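Local coordinates for protein (S)-ureidoglycine--glyoxylate transaminase (Bacillus subtilis, PDB 3ISL) that catalyses the pyridoxal-phosphate-dependent transfer of an amino group from (S)-ureidoglycine to glyoxylate, giving oxalurate and glycine in purine catabolism, at residues 196-201 / 365-370. Numbering follows the deposited sequence.
With PLP (pyridoxal-5'-phosphate), chain C.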
ATOM      1  N   THR A 196      -7.602   7.605   2.251  1.00 21.15           N
ATOM      2  CA  THR A 196      -6.807   8.760   2.656  1.00 21.84           C
ATOM      3  C   THR A 196      -6.828   9.934   1.664  1.00 21.16           C
ATOM      4  O   THR A 196      -6.679  11.090   2.090  1.00 20.57           O
ATOM      5  CB  THR A 196      -5.326   8.337   2.824  1.00 23.31           C
ATOM      6  OG1 THR A 196      -4.984   7.411   1.778  1.00 22.87           O
ATOM      7  CG2 THR A 196      -5.140   7.605   4.129  1.00 27.79           C
ATOM      8  N   GLN A 197      -6.989   9.665   0.365  1.00 20.54           N
ATOM      9  CA  GLN A 197      -6.660  10.630  -0.668  1.00 21.91           C
ATOM     10  C   GLN A 197      -7.859  11.499  -1.039  1.00 23.21           C
ATOM     11  O   GLN A 197      -7.794  12.273  -2.034  1.00 23.66           O
ATOM     12  CB  GLN A 197      -6.113   9.936  -1.931  1.00 24.22           C
ATOM     13  CG  GLN A 197      -7.279   9.153  -2.761  1.00 25.86           C
ATOM     14  CD  GLN A 197      -7.480   7.687  -2.315  1.00 27.85           C
ATOM     15  OE1 GLN A 197      -7.010   7.289  -1.248  1.00 25.74           O
ATOM     16  NE2 GLN A 197      -8.154   6.888  -3.146  1.00 25.35           N
ATOM     17  N   LYS A 198      -8.946  11.336  -0.277  1.00 22.28           N
ATOM     18  CA  LYS A 198     -10.204  12.075  -0.441  1.00 21.93           C
ATOM     19  C   LYS A 198     -10.353  13.154   0.629  1.00 21.74           C
ATOM     20  O   LYS A 198      -9.474  13.967   0.737  1.00 21.29           O
ATOM     21  CB  LYS A 198     -11.393  11.132  -0.599  1.00 21.69           C
ATOM     22  CG  LYS A 198     -11.223  10.352  -2.005  1.00 23.84           C
ATOM     23  CD  LYS A 198     -12.365   9.372  -2.408  1.00 26.80           C
ATOM     24  CE  LYS A 198     -11.832   8.447  -3.492  1.00 27.95           C
ATOM     25  NZ  LYS A 198     -12.778   7.770  -4.361  1.00 40.07           N
ATOM     26  N   CYS A 199     -11.421  13.191   1.408  1.00 19.79           N
ATOM     27  CA  CYS A 199     -11.529  14.276   2.344  1.00 21.39           C
ATOM     28  C   CYS A 199     -10.403  14.454   3.381  1.00 23.09           C
ATOM     29  O   CYS A 199     -10.325  15.526   4.025  1.00 23.17           O
ATOM     30  CB  CYS A 199     -12.891  14.185   3.024  1.00 20.12           C
ATOM     31  SG  CYS A 199     -14.154  14.322   1.790  1.00 23.33           S
ATOM     32  N   LEU A 200      -9.626  13.393   3.614  1.00 20.65           N
ATOM     33  CA  LEU A 200      -8.449  13.414   4.495  1.00 22.65           C
ATOM     34  C   LEU A 200      -7.184  14.093   3.893  1.00 22.34           C
ATOM     35  O   LEU A 200      -6.291  14.520   4.614  1.00 22.61           O
ATOM     36  CB  LEU A 200      -8.098  11.960   5.004  1.00 21.49           C
ATOM     37  CG  LEU A 200      -9.258  11.306   5.835  1.00 21.27           C
ATOM     38  CD1 LEU A 200      -8.666  10.001   6.386  1.00 22.22           C
ATOM     39  CD2 LEU A 200      -9.791  12.227   7.006  1.00 20.61           C
ATOM     40  N   SER A 201      -7.136  14.217   2.572  1.00 23.48           N
ATOM     41  CA  SER A 201      -6.003  14.878   1.898  1.00 22.30           C
ATOM     42  C   SER A 201      -4.673  14.285   2.379  1.00 21.36           C
ATOM     43  O   SER A 201      -3.716  15.005   2.713  1.00 19.00           O
ATOM     44  CB  SER A 201      -6.045  16.409   2.138  1.00 22.12           C
ATOM     45  OG  SER A 201      -7.019  16.933   1.265  1.00 24.77           O
ATOM     46  N   GLY A 365     -15.069  17.739  -7.382  1.00 22.63           N
ATOM     47  CA  GLY A 365     -14.845  17.374  -5.968  1.00 23.56           C
ATOM     48  C   GLY A 365     -14.480  18.639  -5.208  1.00 23.83           C
ATOM     49  O   GLY A 365     -13.835  19.553  -5.791  1.00 25.70           O
ATOM     50  N   THR A 366     -14.943  18.767  -3.962  1.00 23.54           N
ATOM     51  CA  THR A 366     -14.518  19.875  -3.065  1.00 22.24           C
ATOM     52  C   THR A 366     -14.207  19.131  -1.775  1.00 22.35           C
ATOM     53  O   THR A 366     -15.002  19.143  -0.874  1.00 24.47           O
ATOM     54  CB  THR A 366     -15.665  20.938  -2.801  1.00 22.74           C
ATOM     55  OG1 THR A 366     -16.903  20.250  -2.576  1.00 23.93           O
ATOM     56  CG2 THR A 366     -15.857  21.870  -3.984  1.00 20.98           C
ATOM     57  N   MET A 367     -13.068  18.441  -1.717  1.00 21.37           N
ATOM     58  CA  MET A 367     -12.716  17.570  -0.609  1.00 21.31           C
ATOM     59  C   MET A 367     -11.422  18.004   0.084  1.00 21.59           C
ATOM     60  O   MET A 367     -10.420  18.257  -0.610  1.00 22.42           O
ATOM     61  CB  MET A 367     -12.429  16.131  -1.158  1.00 21.22           C
ATOM     62  CG  MET A 367     -13.678  15.434  -1.814  1.00 17.91           C
ATOM     63  SD  MET A 367     -13.116  13.985  -2.677  1.00 22.73           S
ATOM     64  CE  MET A 367     -14.612  12.956  -2.594  1.00 16.06           C
ATOM     65  N   GLY A 368     -11.387  17.995   1.434  1.00 20.03           N
ATOM     66  CA  GLY A 368     -10.146  18.174   2.100  1.00 20.80           C
ATOM     67  C   GLY A 368      -9.456  19.492   1.778  1.00 21.13           C
ATOM     68  O   GLY A 368     -10.094  20.565   1.735  1.00 22.02           O
ATOM     69  N   TYR A 369      -8.154  19.429   1.530  1.00 19.93           N
ATOM     70  CA  TYR A 369      -7.365  20.650   1.318  1.00 20.72           C
ATOM     71  C   TYR A 369      -7.786  21.363   0.024  1.00 21.50           C
ATOM     72  O   TYR A 369      -7.589  22.559  -0.107  1.00 21.87           O
ATOM     73  CB  TYR A 369      -5.876  20.305   1.239  1.00 22.58           C
ATOM     74  CG  TYR A 369      -5.034  21.573   1.243  1.00 23.86           C
ATOM     75  CD1 TYR A 369      -4.912  22.344   2.429  1.00 25.73           C
ATOM     76  CD2 TYR A 369      -4.432  22.025   0.089  1.00 24.70           C
ATOM     77  CE1 TYR A 369      -4.186  23.511   2.452  1.00 27.36           C
ATOM     78  CE2 TYR A 369      -3.700  23.232   0.094  1.00 31.73           C
ATOM     79  CZ  TYR A 369      -3.602  23.970   1.276  1.00 29.20           C
ATOM     80  OH  TYR A 369      -2.853  25.138   1.290  1.00 32.99           O
ATOM     81  N   SER A 370      -8.258  20.602  -0.973  1.00 21.17           N
ATOM     82  CA  SER A 370      -8.851  21.148  -2.221  1.00 22.68           C
ATOM     83  C   SER A 370     -10.167  21.941  -2.012  1.00 22.37           C
ATOM     84  O   SER A 370     -10.626  22.761  -2.898  1.00 24.88           O
ATOM     85  CB  SER A 370      -9.106  19.949  -3.161  1.00 22.08           C
ATOM     86  OG  SER A 370      -7.875  19.559  -3.821  1.00 22.22           O
TER
HETATM   87  N1  PLP C 419     -14.872   3.427  -2.601  1.00 48.01           N
HETATM   88  C2  PLP C 419     -15.460   4.743  -2.904  1.00 54.08           C
HETATM   89  C2A PLP C 419     -16.740   5.169  -2.497  1.00 53.92           C
HETATM   90  C3  PLP C 419     -14.772   5.702  -3.658  1.00 55.09           C
HETATM   91  O3  PLP C 419     -15.316   6.931  -3.933  1.00 59.85           O
HETATM   92  C4  PLP C 419     -13.499   5.485  -4.138  1.00 54.47           C
HETATM   93  C4A PLP C 419     -12.773   6.619  -4.961  1.00 50.93           C
HETATM   94  C5  PLP C 419     -12.899   4.262  -3.866  1.00 55.92           C
HETATM   95  C6  PLP C 419     -13.550   3.224  -3.127  1.00 57.10           C
HETATM   96  C5A PLP C 419     -11.544   4.051  -4.455  1.00 55.45           C
HETATM   97  O4P PLP C 419     -10.662   3.695  -3.497  1.00 57.94           O
HETATM   98  P   PLP C 419      -9.199   3.543  -4.075  1.00 55.59           P
HETATM   99  O1P PLP C 419      -9.085   4.054  -5.507  1.00 48.93           O
HETATM  100  O2P PLP C 419      -8.952   1.919  -3.821  1.00 47.17           O
HETATM  101  O3P PLP C 419      -8.132   4.332  -3.045  1.00 53.58           O
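The cofactor-bearing loop of this class-V aminotransferase packs against the loop that leads into helix 373-389, with the side chains of Lys198 and Met367 running alongside each other in the same direction. Lys198 CB rests 3.9 Å from Met367 SD, and beyond it the extended lysine chain carries NZ to PLP C4A, 1.3 Å away, a covalent link consistent with the internal aldimine. Gln197 NE2 donates to the phosphate oxygen PLP O3P at 2.6 Å, while Thr267 of the second subunit also binds the cofactor. Lys198 opens a type I turn that ends at Ser201, in the connection between strands 191-193 and 206-211 of the large-domain sheet. In Cys199, chi1 of -61° sets SG beside its own backbone N, where it meets Met367 CG at 3.8 Å. Gly368, at positive phi, brings its CA to 3.3 Å from Cys199 O; a side chain there would clash with that oxygen and with Ser201 OG. Ser201 OG accepts a nearly straight bond (174°) from Tyr369 N at 2.8 Å and also pairs with Glu21 O. An alanine in place of this serine would probably leave the Tyr369 N-H and the Glu21 carbonyl without this shared hydroxyl, weakening the tie between the loops.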